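Local coordinates for protein aminopeptidase (Aneurinibacillus sp. AM-1, PDB 5IB9) that probably removes amino-terminal residues from peptides as a zinc-dependent aminopeptidase that also carries a protease-associated domain, at residues E83-P89 with F163-G168; L113-A118 with A134-K140; I312-G318 with L338-G344. All coordinates share one frame; numbering follows the deposited sequence.

Contact 1 (E83-P89 with F163-G168); sequences EAFTYSP and FVAAVG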
ATOM      1  N   GLU A  83      27.554   8.838 -10.510  1.00 46.63           N
ATOM      2  CA  GLU A  83      26.356   7.984 -10.702  1.00 45.37           C
ATOM      3  C   GLU A  83      25.164   8.501  -9.862  1.00 43.37           C
ATOM      4  O   GLU A  83      25.196   8.367  -8.617  1.00 42.49           O
ATOM      5  CB  GLU A  83      26.661   6.519 -10.271  1.00 45.91           C
ATOM      6  CG  GLU A  83      27.772   5.785 -11.091  1.00 50.54           C
ATOM      7  CD  GLU A  83      27.322   5.404 -12.514  1.00 56.76           C
ATOM      8  OE1 GLU A  83      26.640   4.363 -12.650  1.00 59.25           O
ATOM      9  OE2 GLU A  83      27.656   6.134 -13.491  1.00 58.32           O
ATOM     10  N   ALA A  84      24.129   9.054 -10.522  1.00 40.07           N
ATOM     11  CA  ALA A  84      22.852   9.402  -9.836  1.00 37.83           C
ATOM     12  C   ALA A  84      22.225   8.202  -9.134  1.00 36.19           C
ATOM     13  O   ALA A  84      22.101   7.094  -9.707  1.00 35.91           O
ATOM     14  CB  ALA A  84      21.851  10.012 -10.796  1.00 38.14           C
ATOM     15  N   PHE A  85      21.784   8.408  -7.904  1.00 33.30           N
ATOM     16  CA  PHE A  85      21.099   7.355  -7.201  1.00 32.02           C
ATOM     17  C   PHE A  85      19.696   7.256  -7.850  1.00 30.56           C
ATOM     18  O   PHE A  85      19.170   8.263  -8.357  1.00 29.28           O
ATOM     19  CB  PHE A  85      20.959   7.677  -5.703  1.00 31.36           C
ATOM     20  CG  PHE A  85      22.196   7.356  -4.886  1.00 33.48           C
ATOM     21  CD1 PHE A  85      23.193   8.327  -4.704  1.00 33.67           C
ATOM     22  CD2 PHE A  85      22.368   6.108  -4.274  1.00 34.05           C
ATOM     23  CE1 PHE A  85      24.340   8.036  -3.947  1.00 33.12           C
ATOM     24  CE2 PHE A  85      23.526   5.806  -3.520  1.00 36.73           C
ATOM     25  CZ  PHE A  85      24.511   6.791  -3.352  1.00 35.20           C
ATOM     26  N   THR A  86      19.107   6.049  -7.848  1.00 31.06           N
ATOM     27  CA  THR A  86      17.756   5.898  -8.405  1.00 29.29           C
ATOM     28  C   THR A  86      16.798   6.663  -7.505  1.00 26.61           C
ATOM     29  O   THR A  86      16.901   6.568  -6.295  1.00 26.81           O
ATOM     30  CB  THR A  86      17.348   4.411  -8.442  1.00 31.00           C
ATOM     31  OG1 THR A  86      18.238   3.717  -9.314  1.00 34.94           O
ATOM     32  CG2 THR A  86      15.921   4.273  -8.996  1.00 33.73           C
ATOM     33  N   TYR A  87      15.899   7.440  -8.114  1.00 25.70           N
ATOM     34  CA  TYR A  87      14.983   8.360  -7.444  1.00 25.43           C
ATOM     35  C   TYR A  87      15.616   9.698  -7.045  1.00 24.78           C
ATOM     36  O   TYR A  87      14.981  10.525  -6.357  1.00 25.49           O
ATOM     37  CB  TYR A  87      14.235   7.744  -6.266  1.00 23.22           C
ATOM     38  CG  TYR A  87      13.335   6.595  -6.718  1.00 26.18           C
ATOM     39  CD1 TYR A  87      13.707   5.281  -6.479  1.00 30.54           C
ATOM     40  CD2 TYR A  87      12.146   6.860  -7.390  1.00 27.98           C
ATOM     41  CE1 TYR A  87      12.903   4.213  -6.914  1.00 30.70           C
ATOM     42  CE2 TYR A  87      11.337   5.817  -7.820  1.00 25.50           C
ATOM     43  CZ  TYR A  87      11.721   4.526  -7.589  1.00 33.32           C
ATOM     44  OH  TYR A  87      10.891   3.521  -8.030  1.00 32.67           O
ATOM     45  N   SER A  88      16.828   9.926  -7.534  1.00 24.61           N
ATOM     46  CA  SER A  88      17.402  11.266  -7.315  1.00 24.88           C
ATOM     47  C   SER A  88      16.587  12.368  -7.994  1.00 25.24           C
ATOM     48  O   SER A  88      16.276  12.255  -9.172  1.00 26.91           O
ATOM     49  CB  SER A  88      18.874  11.314  -7.794  1.00 24.13           C
ATOM     50  OG  SER A  88      19.378  12.645  -7.629  1.00 26.28           O
ATOM     51  N   PRO A  89      16.289  13.456  -7.281  1.00 24.68           N
ATOM     52  CA  PRO A  89      15.745  14.659  -7.841  1.00 26.39           C
ATOM     53  C   PRO A  89      16.756  15.274  -8.861  1.00 28.09           C
ATOM     54  O   PRO A  89      17.937  14.885  -8.864  1.00 26.70           O
ATOM     55  CB  PRO A  89      15.537  15.524  -6.614  1.00 26.70           C
ATOM     56  CG  PRO A  89      15.508  14.569  -5.436  1.00 26.88           C
ATOM     57  CD  PRO A  89      16.429  13.529  -5.816  1.00 25.07           C
ATOM     58  N   PHE A 163      13.813  14.423  -0.675  1.00 35.61           N
ATOM     59  CA  PHE A 163      15.181  14.316  -1.237  1.00 31.59           C
ATOM     60  C   PHE A 163      15.712  15.572  -1.955  1.00 30.43           C
ATOM     61  O   PHE A 163      14.983  16.506  -2.352  1.00 29.89           O
ATOM     62  CB  PHE A 163      15.285  13.147  -2.201  1.00 29.82           C
ATOM     63  CG  PHE A 163      14.988  11.776  -1.618  1.00 31.14           C
ATOM     64  CD1 PHE A 163      15.308  11.424  -0.303  1.00 31.72           C
ATOM     65  CD2 PHE A 163      14.455  10.804  -2.465  1.00 32.16           C
ATOM     66  CE1 PHE A 163      15.068  10.116   0.154  1.00 32.42           C
ATOM     67  CE2 PHE A 163      14.220   9.506  -2.012  1.00 32.50           C
ATOM     68  CZ  PHE A 163      14.521   9.181  -0.694  1.00 33.36           C
ATOM     69  N   VAL A 164      17.037  15.592  -2.118  1.00 27.04           N
ATOM     70  CA  VAL A 164      17.634  16.554  -3.069  1.00 26.06           C
ATOM     71  C   VAL A 164      18.522  15.693  -3.878  1.00 23.50           C
ATOM     72  O   VAL A 164      18.725  14.544  -3.531  1.00 24.31           O
ATOM     73  CB  VAL A 164      18.457  17.704  -2.405  1.00 26.04           C
ATOM     74  CG1 VAL A 164      17.542  18.603  -1.603  1.00 27.64           C
ATOM     75  CG2 VAL A 164      19.604  17.136  -1.558  1.00 27.20           C
ATOM     76  N   ALA A 165      19.085  16.226  -4.975  1.00 24.40           N
ATOM     77  CA  ALA A 165      19.870  15.393  -5.863  1.00 23.35           C
ATOM     78  C   ALA A 165      20.973  14.655  -5.100  1.00 24.05           C
ATOM     79  O   ALA A 165      21.598  15.225  -4.189  1.00 22.66           O
ATOM     80  CB  ALA A 165      20.454  16.257  -7.030  1.00 25.99           C
ATOM     81  N   ALA A 166      21.224  13.400  -5.466  1.00 23.69           N
ATOM     82  CA  ALA A 166      22.159  12.562  -4.772  1.00 24.27           C
ATOM     83  C   ALA A 166      22.944  11.803  -5.815  1.00 26.08           C
ATOM     84  O   ALA A 166      22.339  11.187  -6.711  1.00 25.64           O
ATOM     85  CB  ALA A 166      21.407  11.593  -3.856  1.00 24.92           C
ATOM     86  N   VAL A 167      24.282  11.865  -5.730  1.00 26.14           N
ATOM     87  CA  VAL A 167      25.152  11.174  -6.691  1.00 29.03           C
ATOM     88  C   VAL A 167      26.211  10.436  -5.929  1.00 30.47           C
ATOM     89  O   VAL A 167      26.674  10.877  -4.874  1.00 29.74           O
ATOM     90  CB  VAL A 167      25.799  12.130  -7.701  1.00 28.08           C
ATOM     91  CG1 VAL A 167      24.766  12.943  -8.404  1.00 29.84           C
ATOM     92  CG2 VAL A 167      26.777  13.097  -6.983  1.00 31.44           C
ATOM     93  N   GLY A 168      26.590   9.270  -6.451  1.00 32.53           N
ATOM     94  CA  GLY A 168      27.525   8.383  -5.760  1.00 34.21           C
ATOM     95  C   GLY A 168      28.852   8.458  -6.495  1.00 36.53           C
ATOM     96  O   GLY A 168      28.880   8.692  -7.716  1.00 37.20           O
TER
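Ser88 OG takes part in two hydrogen bonds, one of them to Ala166 across the contact. It accepts the backbone N-H of Ala166, with Ala166 N 2.9 Å from Ser88 OG, and it donates its own proton to Pro89 O. The donated bond is well formed: the hydroxyl lies in the plane of the Pro89 carbonyl, on a lone pair. The torsion explains the reach. Ser88 OG sits opposite its own backbone N (chi1 177°) and beside the carbonyl carbon, where it can serve both the incoming amide and Pro89 O. The hydroxyl thus takes the place of a main-chain acceptor where the chain 83-89 has turned away from its partner strand.

Before that turn the pairing is regular. Glu83 and Gly168 form an antiparallel hydrogen-bonded pair, with Gly168 N 2.7 Å from Glu83 O. Ala84 and Val167 follow as a non-hydrogen-bonded pair. The last backbone bond runs from Phe85 N to Ala166 O at 3.1 Å. A type II turn, Phe85 to Ser88, then lifts the chain off the strand and brings Ser88 back.

The Phe85 ring turns an edge to strand 165-169: Ala166 O lies near its plane, and CD1 of Phe85 is 3.8 Å from CB of Ala166. At the far end the Pro89 ring crosses the Phe163 side chain at about a right angle. CG of Pro89 meets CB of Phe163 at 3.5 Å, and CD of Pro89 rests on Val164 O.

Beyond the pair, Phe163 and Ala166 pack on helix 127-136, and Tyr87 OH bonds Glu63 O. Phe163 O also takes a weak hydrogen bond from Lys136 of the second subunit. The whole is a short antiparallel strand pairing, followed in 83-89 by a type II turn, against strand 165-169 of the protease-associated domain.

Contact 2 (L113-A118 with A134-K140); sequences LNGKIA and AAKQGAK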
ATOM      1  N   LEU A 113      24.757  23.596   6.521  1.00 45.91           N
ATOM      2  CA  LEU A 113      24.552  23.017   5.191  1.00 42.10           C
ATOM      3  C   LEU A 113      23.689  23.842   4.284  1.00 39.91           C
ATOM      4  O   LEU A 113      23.595  23.541   3.106  1.00 37.45           O
ATOM      5  CB  LEU A 113      23.956  21.606   5.300  1.00 41.98           C
ATOM      6  CG  LEU A 113      24.752  20.573   6.088  1.00 40.87           C
ATOM      7  CD1 LEU A 113      24.078  19.231   6.049  1.00 42.00           C
ATOM      8  CD2 LEU A 113      26.111  20.458   5.476  1.00 43.00           C
ATOM      9  N   ASN A 114      23.050  24.893   4.814  1.00 38.48           N
ATOM     10  CA  ASN A 114      22.052  25.579   4.022  1.00 36.72           C
ATOM     11  C   ASN A 114      22.652  26.139   2.730  1.00 35.39           C
ATOM     12  O   ASN A 114      23.593  26.948   2.756  1.00 34.71           O
ATOM     13  CB  ASN A 114      21.318  26.655   4.865  1.00 38.37           C
ATOM     14  CG  ASN A 114      20.348  27.530   4.024  1.00 40.68           C
ATOM     15  OD1 ASN A 114      19.418  27.038   3.345  1.00 47.88           O
ATOM     16  ND2 ASN A 114      20.580  28.848   4.064  1.00 48.82           N
ATOM     17  N   GLY A 115      22.162  25.666   1.582  1.00 32.37           N
ATOM     18  CA  GLY A 115      22.672  26.171   0.315  1.00 31.56           C
ATOM     19  C   GLY A 115      23.901  25.406  -0.172  1.00 30.32           C
ATOM     20  O   GLY A 115      24.345  25.615  -1.295  1.00 32.13           O
ATOM     21  N   LYS A 116      24.365  24.449   0.623  1.00 27.97           N
ATOM     22  CA  LYS A 116      25.623  23.764   0.344  1.00 26.72           C
ATOM     23  C   LYS A 116      25.449  22.311  -0.119  1.00 25.92           C
ATOM     24  O   LYS A 116      24.320  21.823  -0.216  1.00 23.67           O
ATOM     25  CB  LYS A 116      26.444  23.848   1.611  1.00 26.88           C
ATOM     26  CG  LYS A 116      26.878  25.360   1.917  1.00 27.29           C
ATOM     27  CD  LYS A 116      27.584  25.467   3.271  1.00 32.30           C
ATOM     28  CE  LYS A 116      27.783  26.943   3.647  1.00 36.78           C
ATOM     29  NZ  LYS A 116      28.348  27.789   2.502  1.00 37.98           N
ATOM     30  N   ILE A 117      26.567  21.622  -0.429  1.00 23.78           N
ATOM     31  CA  ILE A 117      26.472  20.255  -0.963  1.00 21.14           C
ATOM     32  C   ILE A 117      27.080  19.397   0.104  1.00 20.62           C
ATOM     33  O   ILE A 117      28.174  19.731   0.592  1.00 19.46           O
ATOM     34  CB  ILE A 117      27.265  20.111  -2.282  1.00 21.44           C
ATOM     35  CG1 ILE A 117      26.607  20.964  -3.360  1.00 24.55           C
ATOM     36  CG2 ILE A 117      27.301  18.670  -2.736  1.00 20.35           C
ATOM     37  CD1 ILE A 117      27.536  21.175  -4.555  1.00 25.86           C
ATOM     38  N   ALA A 118      26.392  18.325   0.562  1.00 18.86           N
ATOM     39  CA  ALA A 118      26.955  17.474   1.590  1.00 18.93           C
ATOM     40  C   ALA A 118      27.790  16.353   1.000  1.00 21.40           C
ATOM     41  O   ALA A 118      27.386  15.779   0.023  1.00 20.10           O
ATOM     42  CB  ALA A 118      25.863  16.886   2.435  1.00 20.68           C
ATOM     43  N   ALA A 134      20.583  15.375   5.419  1.00 31.76           N
ATOM     44  CA  ALA A 134      21.278  16.554   4.826  1.00 30.58           C
ATOM     45  C   ALA A 134      20.313  17.600   4.279  1.00 31.11           C
ATOM     46  O   ALA A 134      20.499  18.821   4.496  1.00 30.73           O
ATOM     47  CB  ALA A 134      22.286  16.079   3.735  1.00 29.76           C
ATOM     48  N   ALA A 135      19.275  17.126   3.566  1.00 31.14           N
ATOM     49  CA  ALA A 135      18.268  18.008   3.005  1.00 33.98           C
ATOM     50  C   ALA A 135      17.468  18.746   4.110  1.00 34.80           C
ATOM     51  O   ALA A 135      17.070  19.877   3.928  1.00 34.97           O
ATOM     52  CB  ALA A 135      17.323  17.249   2.077  1.00 32.75           C
ATOM     53  N   LYS A 136      17.279  18.103   5.252  1.00 37.62           N
ATOM     54  CA  LYS A 136      16.531  18.715   6.379  1.00 39.16           C
ATOM     55  C   LYS A 136      17.335  19.913   6.902  1.00 40.32           C
ATOM     56  O   LYS A 136      16.758  20.851   7.470  1.00 41.41           O
ATOM     57  CB  LYS A 136      16.285  17.660   7.498  1.00 40.14           C
ATOM     58  CG  LYS A 136      15.318  18.078   8.639  1.00 42.89           C
ATOM     59  CD  LYS A 136      13.864  17.672   8.346  1.00 45.90           C
ATOM     60  CE  LYS A 136      12.842  18.437   9.211  1.00 47.71           C
ATOM     61  NZ  LYS A 136      11.560  18.671   8.432  1.00 45.06           N
ATOM     62  N   GLN A 137      18.665  19.882   6.683  1.00 40.18           N
ATOM     63  CA  GLN A 137      19.569  20.962   7.096  1.00 39.75           C
ATOM     64  C   GLN A 137      19.826  21.982   5.989  1.00 38.41           C
ATOM     65  O   GLN A 137      20.543  22.946   6.197  1.00 40.07           O
ATOM     66  CB  GLN A 137      20.873  20.401   7.654  1.00 39.99           C
ATOM     67  CG  GLN A 137      20.656  19.480   8.841  1.00 42.38           C
ATOM     68  CD  GLN A 137      19.955  20.215   9.983  1.00 50.51           C
ATOM     69  OE1 GLN A 137      20.581  21.021  10.688  1.00 53.07           O
ATOM     70  NE2 GLN A 137      18.649  19.975  10.150  1.00 48.74           N
ATOM     71  N   GLY A 138      19.209  21.796   4.830  1.00 36.21           N
ATOM     72  CA  GLY A 138      19.286  22.793   3.772  1.00 34.50           C
ATOM     73  C   GLY A 138      20.259  22.474   2.649  1.00 31.37           C
ATOM     74  O   GLY A 138      20.392  23.224   1.710  1.00 33.39           O
ATOM     75  N   ALA A 139      20.902  21.320   2.732  1.00 32.29           N
ATOM     76  CA  ALA A 139      21.743  20.857   1.620  1.00 30.11           C
ATOM     77  C   ALA A 139      20.963  20.920   0.321  1.00 29.58           C
ATOM     78  O   ALA A 139      19.803  20.537   0.275  1.00 30.64           O
ATOM     79  CB  ALA A 139      22.272  19.462   1.866  1.00 29.16           C
ATOM     80  N   LYS A 140      21.580  21.400  -0.736  1.00 28.89           N
ATOM     81  CA  LYS A 140      20.936  21.450  -2.072  1.00 28.57           C
ATOM     82  C   LYS A 140      21.280  20.247  -2.961  1.00 26.71           C
ATOM     83  O   LYS A 140      20.613  19.982  -3.998  1.00 25.76           O
ATOM     84  CB  LYS A 140      21.285  22.735  -2.819  1.00 30.31           C
ATOM     85  CG  LYS A 140      20.767  24.057  -2.207  1.00 34.92           C
ATOM     86  CD  LYS A 140      19.464  23.906  -1.443  1.00 40.54           C
ATOM     87  CE  LYS A 140      19.011  25.238  -0.765  1.00 44.47           C
ATOM     88  NZ  LYS A 140      18.054  25.064   0.418  1.00 48.22           N
TER
HETATM   89  O   HOH W   1      22.338  24.586   7.841  1.00 52.75           O
HETATM   90  O   HOH W   2      16.337  26.566   1.932  1.00 57.94           O
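Leu113 drops its side chain against the end of helix 127-136, within a beta-alpha-beta unit of the protease-associated domain. CD1 of Leu113 lies 3.8 Å from CB of Gln137 and also reaches Ala134. The leucine fills the hollow between the last helical turn and Ala139. Deeper in, the small methyls of Ala118 and Ala134 meet, CB to CB, at 3.9 Å, consistent with a close approach of strand 117-121 and the helix.

Two turns interlock beside this packing. The helix stops in a Schellman motif at Gly138, which has positive phi, and Leu113 to Lys116 form a type II turn. The alpha carbons of the two turns, Asn114 CA and Gly138 CA, come within 3.9 Å. Gly115 N donates to Gly138 O at 3.0 Å. Lys140 N donates to Lys116 O at 2.8 Å.

A water joins Leu113 N to Gln137 O. Lys116 NZ forms a salt bridge with Glu96. The Lys140 chain bends at chi2 (-30°) and lies across Gly115, with CG of Lys140 3.8 Å from CA of Gly115.

Contact 3 (I312-G318 with L338-G344); sequences IMYTIDG and LPYGQEG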
ATOM      1  N   ILE A 312      21.657 -23.048  -1.064  1.00 10.03           N
ATOM      2  CA  ILE A 312      21.559 -22.743   0.346  1.00 14.53           C
ATOM      3  C   ILE A 312      20.142 -22.251   0.591  1.00 12.86           C
ATOM      4  O   ILE A 312      19.469 -21.760  -0.348  1.00 12.27           O
ATOM      5  CB  ILE A 312      22.616 -21.686   0.757  1.00 13.85           C
ATOM      6  CG1 ILE A 312      22.605 -21.415   2.292  1.00 16.35           C
ATOM      7  CG2 ILE A 312      22.435 -20.442  -0.031  1.00 16.80           C
ATOM      8  CD1 ILE A 312      23.971 -20.862   2.732  1.00 18.31           C
ATOM      9  N   MET A 313      19.718 -22.317   1.843  1.00 12.12           N
ATOM     10  CA  MET A 313      18.405 -21.705   2.182  1.00 11.74           C
ATOM     11  C   MET A 313      18.663 -20.489   3.052  1.00 13.56           C
ATOM     12  O   MET A 313      19.308 -20.627   4.058  1.00 16.30           O
ATOM     13  CB  MET A 313      17.634 -22.671   3.024  1.00 11.37           C
ATOM     14  CG  MET A 313      17.376 -23.982   2.323  1.00 11.20           C
ATOM     15  SD  MET A 313      16.472 -25.233   3.270  1.00 13.28           S
ATOM     16  CE  MET A 313      17.693 -25.618   4.581  1.00 15.72           C
ATOM     17  N   TYR A 314      18.090 -19.322   2.736  1.00 10.91           N
ATOM     18  CA  TYR A 314      18.310 -18.152   3.560  1.00 12.25           C
ATOM     19  C   TYR A 314      17.014 -17.739   4.244  1.00 12.10           C
ATOM     20  O   TYR A 314      15.933 -17.684   3.649  1.00 13.32           O
ATOM     21  CB  TYR A 314      18.738 -16.981   2.706  1.00 13.67           C
ATOM     22  CG  TYR A 314      20.200 -16.977   2.286  1.00 14.27           C
ATOM     23  CD1 TYR A 314      21.205 -17.207   3.193  1.00 12.30           C
ATOM     24  CD2 TYR A 314      20.515 -16.783   0.968  1.00 15.16           C
ATOM     25  CE1 TYR A 314      22.578 -17.213   2.743  1.00 19.16           C
ATOM     26  CE2 TYR A 314      21.910 -16.785   0.494  1.00 17.36           C
ATOM     27  CZ  TYR A 314      22.878 -16.960   1.424  1.00 18.25           C
ATOM     28  OH  TYR A 314      24.221 -17.011   1.021  1.00 20.10           O
ATOM     29  N   THR A 315      17.112 -17.401   5.544  1.00 12.98           N
ATOM     30  CA  THR A 315      16.003 -16.879   6.248  1.00 11.54           C
ATOM     31  C   THR A 315      16.333 -15.430   6.722  1.00 11.80           C
ATOM     32  O   THR A 315      17.539 -15.083   6.890  1.00 12.81           O
ATOM     33  CB  THR A 315      15.534 -17.720   7.454  1.00 12.17           C
ATOM     34  OG1 THR A 315      16.624 -17.680   8.401  1.00 13.51           O
ATOM     35  CG2 THR A 315      15.308 -19.173   7.009  1.00 14.49           C
ATOM     36  N   ILE A 316      15.314 -14.636   6.975  1.00 13.29           N
ATOM     37  CA  ILE A 316      15.567 -13.195   7.324  1.00 13.71           C
ATOM     38  C   ILE A 316      16.290 -13.077   8.651  1.00 14.84           C
ATOM     39  O   ILE A 316      17.166 -12.180   8.703  1.00 17.65           O
ATOM     40  CB  ILE A 316      14.179 -12.487   7.425  1.00 13.52           C
ATOM     41  CG1 ILE A 316      13.446 -12.508   6.048  1.00 18.05           C
ATOM     42  CG2 ILE A 316      14.314 -11.053   7.945  1.00 13.55           C
ATOM     43  CD1 ILE A 316      14.241 -12.051   4.851  1.00 16.82           C
ATOM     44  N   ASP A 317      15.879 -13.904   9.634  1.00 15.79           N
ATOM     45  CA  ASP A 317      16.492 -13.850  10.966  1.00 17.24           C
ATOM     46  C   ASP A 317      17.633 -14.834  11.143  1.00 19.52           C
ATOM     47  O   ASP A 317      18.134 -14.954  12.263  1.00 19.76           O
ATOM     48  CB  ASP A 317      15.400 -13.993  12.029  1.00 19.44           C
ATOM     49  CG  ASP A 317      14.516 -15.189  11.810  1.00 22.71           C
ATOM     50  OD1 ASP A 317      13.461 -15.274  12.527  1.00 27.28           O
ATOM     51  OD2 ASP A 317      14.839 -16.070  10.946  1.00 20.46           O
ATOM     52  N   GLY A 318      18.067 -15.562  10.109  1.00 17.65           N
ATOM     53  CA  GLY A 318      19.101 -16.609  10.310  1.00 18.75           C
ATOM     54  C   GLY A 318      18.720 -17.737  11.255  1.00 19.76           C
ATOM     55  O   GLY A 318      19.617 -18.464  11.715  1.00 21.59           O
ATOM     56  N   LEU A 338      21.986 -29.746   3.228  1.00 14.38           N
ATOM     57  CA  LEU A 338      21.616 -28.413   2.760  1.00 13.15           C
ATOM     58  C   LEU A 338      21.706 -27.411   3.856  1.00 13.53           C
ATOM     59  O   LEU A 338      20.888 -27.390   4.745  1.00 14.56           O
ATOM     60  CB  LEU A 338      20.178 -28.440   2.135  1.00 13.91           C
ATOM     61  CG  LEU A 338      19.637 -27.132   1.556  1.00 14.06           C
ATOM     62  CD1 LEU A 338      20.599 -26.710   0.485  1.00 17.33           C
ATOM     63  CD2 LEU A 338      18.247 -27.436   0.864  1.00 14.48           C
ATOM     64  N   PRO A 339      22.672 -26.536   3.772  1.00 13.04           N
ATOM     65  CA  PRO A 339      22.859 -25.553   4.808  1.00 13.44           C
ATOM     66  C   PRO A 339      21.818 -24.412   4.794  1.00 14.61           C
ATOM     67  O   PRO A 339      21.082 -24.192   3.779  1.00 12.94           O
ATOM     68  CB  PRO A 339      24.225 -24.952   4.481  1.00 16.79           C
ATOM     69  CG  PRO A 339      24.874 -25.796   3.617  1.00 18.83           C
ATOM     70  CD  PRO A 339      23.687 -26.403   2.742  1.00 15.14           C
ATOM     71  N   TYR A 340      21.713 -23.678   5.892  1.00 14.98           N
ATOM     72  CA  TYR A 340      20.923 -22.441   5.853  1.00 14.62           C
ATOM     73  C   TYR A 340      21.799 -21.247   6.218  1.00 14.75           C
ATOM     74  O   TYR A 340      22.887 -21.439   6.821  1.00 16.94           O
ATOM     75  CB  TYR A 340      19.670 -22.512   6.772  1.00 14.96           C
ATOM     76  CG  TYR A 340      19.995 -22.533   8.272  1.00 13.84           C
ATOM     77  CD1 TYR A 340      19.586 -21.457   9.065  1.00 20.01           C
ATOM     78  CD2 TYR A 340      20.638 -23.636   8.821  1.00 16.11           C
ATOM     79  CE1 TYR A 340      19.867 -21.486  10.491  1.00 19.41           C
ATOM     80  CE2 TYR A 340      20.944 -23.661  10.253  1.00 18.80           C
ATOM     81  CZ  TYR A 340      20.553 -22.589  10.999  1.00 23.42           C
ATOM     82  OH  TYR A 340      20.787 -22.549  12.366  1.00 24.71           O
ATOM     83  N   GLY A 341      21.300 -20.036   6.015  1.00 15.05           N
ATOM     84  CA  GLY A 341      21.986 -18.849   6.481  1.00 15.55           C
ATOM     85  C   GLY A 341      21.002 -17.701   6.666  1.00 15.88           C
ATOM     86  O   GLY A 341      19.789 -17.877   6.576  1.00 15.04           O
ATOM     87  N   GLN A 342      21.556 -16.469   6.811  1.00 16.46           N
ATOM     88  CA  GLN A 342      20.737 -15.286   7.020  1.00 16.33           C
ATOM     89  C   GLN A 342      20.854 -14.403   5.819  1.00 17.17           C
ATOM     90  O   GLN A 342      21.953 -13.934   5.514  1.00 18.31           O
ATOM     91  CB  GLN A 342      21.275 -14.492   8.247  1.00 18.87           C
ATOM     92  CG  GLN A 342      20.382 -13.294   8.508  1.00 17.38           C
ATOM     93  CD  GLN A 342      20.601 -12.678   9.891  1.00 27.82           C
ATOM     94  OE1 GLN A 342      21.665 -12.860  10.472  1.00 34.11           O
ATOM     95  NE2 GLN A 342      19.634 -11.947  10.401  1.00 27.56           N
ATOM     96  N   GLU A 343      19.733 -14.135   5.113  1.00 15.10           N
ATOM     97  CA  GLU A 343      19.757 -13.139   4.105  1.00 15.77           C
ATOM     98  C   GLU A 343      18.305 -12.788   3.753  1.00 14.48           C
ATOM     99  O   GLU A 343      17.403 -13.647   3.807  1.00 14.93           O
ATOM    100  CB  GLU A 343      20.494 -13.622   2.847  1.00 16.89           C
ATOM    101  CG  GLU A 343      20.600 -12.615   1.777  1.00 17.46           C
ATOM    102  CD  GLU A 343      21.335 -11.327   2.185  1.00 28.23           C
ATOM    103  OE1 GLU A 343      22.556 -11.285   1.837  1.00 32.35           O
ATOM    104  OE2 GLU A 343      20.692 -10.409   2.800  1.00 27.09           O
ATOM    105  N   GLY A 344      18.142 -11.548   3.362  1.00 14.50           N
ATOM    106  CA  GLY A 344      16.869 -10.972   2.884  1.00 15.05           C
ATOM    107  C   GLY A 344      16.983 -10.818   1.349  1.00 14.83           C
ATOM    108  O   GLY A 344      17.462 -11.724   0.646  1.00 16.79           O
TER
HETATM  109  O   HOH W   3      19.903 -20.857  14.168  1.00 36.23           O
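A parallel strand pair of the M28 peptidase domain is formed here, the two strands of a beta-alpha-beta unit, with helix 322-334 between them in the chain. Strand 312-315 and strand 340-342 approach to 4.5 Å between their axes. Met313 N donates to Pro339 O, Gly341 N to Met313 O, and Thr315 N to Gly341 O, the last at 2.9 Å. Glu343 N continues the series to Thr315 O.

Gly341 lies against the Tyr314 ring, with its carbonyl carbon at the ring edge, Gly341 C being 3.5 Å from Tyr314 CD1. Glu343 CB sits over one face of the same ring in a CH-pi contact, 3.7 Å from the centroid. Ile312 CG2 lies over the opposite face, toward its rim, so the ring lies between the two. The Glu343 carboxylate bends back, and its OE2 accepts Gly344 N at 2.8 Å. The side chain of Glu343 also lies near a bound inhibitor.

Met313 points to the other sheet face, with Thr315 and Tyr340. Its chain crosses the Leu338 side chain at about a right angle, with SD of Met313 3.7 Å from CD2 of Leu338. The Met313 side chain also packs on helix 322-334. Tyr340 CE1 lies 3.3 Å from Gly318 O; that oxygen accepts a hydrogen bond from Arg414 NE.

Gln342 reaches the turn from Thr315 to Gly318. Its CG is opposite the backbone N (chi1 -177°) and the chain runs out extended. Its amide then donates nearly in its own plane, with Gln342 NE2 3.0 Å from Ile316 O.

Contacts 1 and 2 are neighbours in the protease-associated domain, with centres 14 Å apart. They touch through Val164: its CG1 is 3.5 Å from Ala139 O. Both also reach the second subunit. Along the chain, contact 2 falls between the two segments of contact 1. Contact 3 lies in the peptidase domain, with its centre 32 Å from that of contact 1 and 40 Å from that of contact 2. It is the closest of the three to a bound inhibitor, at about 4 Å from the Glu343 side chain. The Tyr87 side chain of contact 1 is about 10 Å from a bound inhibitor. Contact 2 lies away from the annotated sites.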